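Local coordinates for WbmS, polysaccharide deacetylase involved in O-antigen biosynthesis (Bordetella bronchiseptica, PDB 3HFT), which probably removes acetyl groups from a polysaccharide with the help of a bound zinc ion during O-antigen biosynthesis, at residues Val152-Gly157 against Phe193-Gln198. Residues are numbered along the deposited sequence; the frame is centred on the assembly and turned at random.
Sequences VPWDAG and FDYWYQ. With EDO (1,2-ethanediol), chain G.
With chi1 at 68°, W154 tucks its CG between its own backbone N and carbonyl carbon, and Y195 does the same (chi1 55°); these torsions lay the two side chains across each other at about a right angle. Y195 CD1 lies over one face of the W154 indole, offset toward the rim, 3.3 Å from W154 CZ2. The planes are inclined at 50° and the centroids of the six-membered ring of W154 and the Y195 ring are 4.5 Å apart, an oblique aromatic pair. The indole is broad enough to take Y195 on one face and CB of its neighbour D155 on the opposite one. W196 meets W154 nearer the backbone: its CB packs 3.6 Å from W154 CB, while its ring turns away to lie against L205 of strand 203-207 and L252 of helix 245-256, where a large apolar side chain suits the buried site.

Each loop is bent by a type I beta turn, P153 to A156 and D194 to Y197, closed by A156 N to P153 O and Y197 N to D194 O. Proline suits the first position, where the turn asks only for its carbonyl O. In this polysaccharide deacetylase fold the contact joins the loop between strands 146-147 and 163-164 to the one leading into strand 203-207 of the parallel sheet.

No direct hydrogen bond links the two segments. Instead a water lies within donating distance of W154 O (2.7 Å) and W196 O (3.0 Å), its two protons shared among more acceptors than they can serve at once, and accepts from Q198 NE2. Glutamine suits this buried place because its amide both donates and accepts: NE2 also reaches I158 O, and OE1 takes L160 N. Tyrosine joins a flat ring to a hydroxyl that bonds E188 O and W177 NE1, and W187 meets the W154 ring edge-to-face.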
ATOM      1  N   VAL A 152      -0.907  -2.039   7.501  1.00 31.88           N
ATOM      2  CA  VAL A 152      -0.771  -3.462   7.718  1.00 30.54           C
ATOM      3  C   VAL A 152      -1.360  -3.746   9.101  1.00 31.64           C
ATOM      4  O   VAL A 152      -0.829  -3.306  10.107  1.00 32.86           O
ATOM      5  CB  VAL A 152       0.720  -3.911   7.689  1.00 33.18           C
ATOM      6  CG1 VAL A 152       0.794  -5.410   7.964  1.00 32.72           C
ATOM      7  CG2 VAL A 152       1.378  -3.528   6.334  1.00 30.31           C
ATOM      8  N   PRO A 153      -2.464  -4.481   9.162  1.00 32.56           N
ATOM      9  CA  PRO A 153      -3.129  -4.691  10.448  1.00 32.38           C
ATOM     10  C   PRO A 153      -2.262  -5.313  11.525  1.00 34.81           C
ATOM     11  O   PRO A 153      -1.467  -6.217  11.261  1.00 32.32           O
ATOM     12  CB  PRO A 153      -4.291  -5.631  10.101  1.00 32.49           C
ATOM     13  CG  PRO A 153      -4.519  -5.434   8.640  1.00 36.43           C
ATOM     14  CD  PRO A 153      -3.182  -5.108   8.039  1.00 33.46           C
ATOM     15  N   TRP A 154      -2.417  -4.823  12.742  1.00 33.09           N
ATOM     16  CA  TRP A 154      -1.694  -5.335  13.897  1.00 34.02           C
ATOM     17  C   TRP A 154      -1.812  -6.837  14.093  1.00 33.96           C
ATOM     18  O   TRP A 154      -0.942  -7.448  14.738  1.00 33.93           O
ATOM     19  CB  TRP A 154      -2.189  -4.631  15.187  1.00 35.45           C
ATOM     20  CG  TRP A 154      -3.547  -4.983  15.550  1.00 31.16           C
ATOM     21  CD1 TRP A 154      -4.693  -4.340  15.178  1.00 34.60           C
ATOM     22  CD2 TRP A 154      -3.956  -6.104  16.329  1.00 29.21           C
ATOM     23  NE1 TRP A 154      -5.783  -4.992  15.693  1.00 32.87           N
ATOM     24  CE2 TRP A 154      -5.355  -6.088  16.385  1.00 34.43           C
ATOM     25  CE3 TRP A 154      -3.271  -7.140  16.973  1.00 34.94           C
ATOM     26  CZ2 TRP A 154      -6.077  -7.044  17.054  1.00 34.73           C
ATOM     27  CZ3 TRP A 154      -3.994  -8.066  17.656  1.00 37.38           C
ATOM     28  CH2 TRP A 154      -5.384  -8.022  17.687  1.00 37.68           C
ATOM     29  N   ASP A 155      -2.883  -7.434  13.571  1.00 32.92           N
ATOM     30  CA  ASP A 155      -3.137  -8.858  13.764  1.00 33.94           C
ATOM     31  C   ASP A 155      -2.772  -9.707  12.545  1.00 36.29           C
ATOM     32  O   ASP A 155      -3.100 -10.888  12.484  1.00 34.44           O
ATOM     33  CB  ASP A 155      -4.579  -9.126  14.206  1.00 35.68           C
ATOM     34  CG  ASP A 155      -5.613  -8.694  13.185  1.00 38.05           C
ATOM     35  OD1 ASP A 155      -5.267  -7.971  12.250  1.00 37.41           O
ATOM     36  OD2 ASP A 155      -6.806  -9.071  13.355  1.00 37.92           O
ATOM     37  N   ALA A 156      -2.074  -9.120  11.585  1.00 33.54           N
ATOM     38  CA  ALA A 156      -1.609  -9.854  10.398  1.00 34.18           C
ATOM     39  C   ALA A 156      -0.416 -10.790  10.672  1.00 34.76           C
ATOM     40  O   ALA A 156      -0.028 -11.588   9.814  1.00 34.21           O
ATOM     41  CB  ALA A 156      -1.264  -8.817   9.250  1.00 33.09           C
ATOM     42  N   GLY A 157       0.209 -10.669  11.841  1.00 35.29           N
ATOM     43  CA  GLY A 157       1.347 -11.502  12.231  1.00 32.00           C
ATOM     44  C   GLY A 157       2.666 -10.956  11.722  1.00 31.62           C
ATOM     45  O   GLY A 157       3.637 -11.704  11.583  1.00 34.23           O
ATOM     46  N   PHE A 193      -5.311  -4.571  27.787  1.00 45.51           N
ATOM     47  CA  PHE A 193      -3.917  -4.436  27.416  1.00 42.98           C
ATOM     48  C   PHE A 193      -3.816  -4.003  25.953  1.00 41.43           C
ATOM     49  O   PHE A 193      -4.783  -4.101  25.192  1.00 36.59           O
ATOM     50  CB  PHE A 193      -3.185  -5.744  27.645  1.00 43.66           C
ATOM     51  CG  PHE A 193      -3.613  -6.858  26.733  1.00 46.08           C
ATOM     52  CD1 PHE A 193      -4.804  -7.515  26.931  1.00 47.60           C
ATOM     53  CD2 PHE A 193      -2.789  -7.272  25.689  1.00 49.08           C
ATOM     54  CE1 PHE A 193      -5.184  -8.565  26.086  1.00 48.64           C
ATOM     55  CE2 PHE A 193      -3.155  -8.313  24.846  1.00 43.93           C
ATOM     56  CZ  PHE A 193      -4.358  -8.964  25.041  1.00 43.89           C
ATOM     57  N   ASP A 194      -2.641  -3.521  25.582  1.00 38.51           N
ATOM     58  CA  ASP A 194      -2.410  -3.003  24.259  1.00 38.28           C
ATOM     59  C   ASP A 194      -2.116  -4.160  23.320  1.00 37.98           C
ATOM     60  O   ASP A 194      -0.955  -4.445  22.992  1.00 34.97           O
ATOM     61  CB  ASP A 194      -1.247  -2.017  24.315  1.00 39.20           C
ATOM     62  CG  ASP A 194      -1.587  -0.743  25.105  1.00 46.17           C
ATOM     63  OD1 ASP A 194      -2.783  -0.360  25.182  1.00 41.65           O
ATOM     64  OD2 ASP A 194      -0.646  -0.102  25.629  1.00 45.42           O
ATOM     65  N   TYR A 195      -3.185  -4.807  22.866  1.00 36.84           N
ATOM     66  CA  TYR A 195      -3.083  -6.021  22.038  1.00 34.21           C
ATOM     67  C   TYR A 195      -2.295  -5.848  20.738  1.00 34.49           C
ATOM     68  O   TYR A 195      -1.697  -6.791  20.222  1.00 33.32           O
ATOM     69  CB  TYR A 195      -4.483  -6.568  21.743  1.00 36.04           C
ATOM     70  CG  TYR A 195      -5.474  -5.607  21.102  1.00 35.90           C
ATOM     71  CD1 TYR A 195      -5.417  -5.318  19.754  1.00 36.13           C
ATOM     72  CD2 TYR A 195      -6.532  -5.077  21.832  1.00 37.05           C
ATOM     73  CE1 TYR A 195      -6.329  -4.452  19.152  1.00 35.01           C
ATOM     74  CE2 TYR A 195      -7.455  -4.230  21.246  1.00 36.30           C
ATOM     75  CZ  TYR A 195      -7.347  -3.923  19.880  1.00 32.94           C
ATOM     76  OH  TYR A 195      -8.258  -3.081  19.270  1.00 36.03           O
ATOM     77  N   TRP A 196      -2.298  -4.628  20.228  1.00 32.54           N
ATOM     78  CA  TRP A 196      -1.675  -4.285  18.962  1.00 34.25           C
ATOM     79  C   TRP A 196      -0.186  -3.969  19.066  1.00 33.04           C
ATOM     80  O   TRP A 196       0.509  -3.885  18.032  1.00 34.21           O
ATOM     81  CB  TRP A 196      -2.412  -3.042  18.392  1.00 32.81           C
ATOM     82  CG  TRP A 196      -2.635  -2.020  19.439  1.00 34.10           C
ATOM     83  CD1 TRP A 196      -3.739  -1.875  20.203  1.00 36.72           C
ATOM     84  CD2 TRP A 196      -1.692  -1.047  19.904  1.00 31.55           C
ATOM     85  NE1 TRP A 196      -3.550  -0.870  21.129  1.00 36.10           N
ATOM     86  CE2 TRP A 196      -2.307  -0.327  20.941  1.00 33.21           C
ATOM     87  CE3 TRP A 196      -0.391  -0.713  19.534  1.00 34.21           C
ATOM     88  CZ2 TRP A 196      -1.644   0.675  21.661  1.00 33.38           C
ATOM     89  CZ3 TRP A 196       0.257   0.286  20.231  1.00 34.27           C
ATOM     90  CH2 TRP A 196      -0.376   0.983  21.269  1.00 34.71           C
ATOM     91  N   TYR A 197       0.309  -3.795  20.299  1.00 32.84           N
ATOM     92  CA  TYR A 197       1.643  -3.269  20.555  1.00 30.91           C
ATOM     93  C   TYR A 197       2.774  -4.197  20.154  1.00 32.85           C
ATOM     94  O   TYR A 197       2.794  -5.368  20.526  1.00 31.65           O
ATOM     95  CB  TYR A 197       1.792  -2.885  22.049  1.00 31.51           C
ATOM     96  CG  TYR A 197       3.128  -2.248  22.363  1.00 32.07           C
ATOM     97  CD1 TYR A 197       3.464  -0.990  21.855  1.00 32.42           C
ATOM     98  CD2 TYR A 197       4.069  -2.912  23.142  1.00 31.42           C
ATOM     99  CE1 TYR A 197       4.723  -0.397  22.138  1.00 31.58           C
ATOM    100  CE2 TYR A 197       5.318  -2.334  23.434  1.00 33.21           C
ATOM    101  CZ  TYR A 197       5.635  -1.084  22.921  1.00 32.86           C
ATOM    102  OH  TYR A 197       6.871  -0.547  23.209  1.00 33.96           O
ATOM    103  N   GLN A 198       3.735  -3.641  19.427  1.00 29.15           N
ATOM    104  CA  GLN A 198       4.942  -4.315  19.037  1.00 30.29           C
ATOM    105  C   GLN A 198       6.149  -3.664  19.752  1.00 32.47           C
ATOM    106  O   GLN A 198       6.578  -2.543  19.399  1.00 32.94           O
ATOM    107  CB  GLN A 198       5.128  -4.207  17.518  1.00 31.84           C
ATOM    108  CG  GLN A 198       3.879  -4.590  16.713  1.00 37.27           C
ATOM    109  CD  GLN A 198       4.142  -4.738  15.241  1.00 33.62           C
ATOM    110  OE1 GLN A 198       5.224  -4.378  14.741  1.00 31.89           O
ATOM    111  NE2 GLN A 198       3.156  -5.300  14.522  1.00 31.60           N
TER
HETATM  112  C1  EDO G 262      -7.001  -8.574   9.630  1.00 44.87           C
HETATM  113  O1  EDO G 262      -5.717  -9.158   9.553  1.00 43.08           O
HETATM  114  C2  EDO G 262      -7.884  -9.561  10.383  1.00 45.54           C
HETATM  115  O2  EDO G 262      -8.267  -8.991  11.646  1.00 50.95           O
HETATM  116  O   HOH W   1       0.968  -6.205  16.236  1.00 31.60           O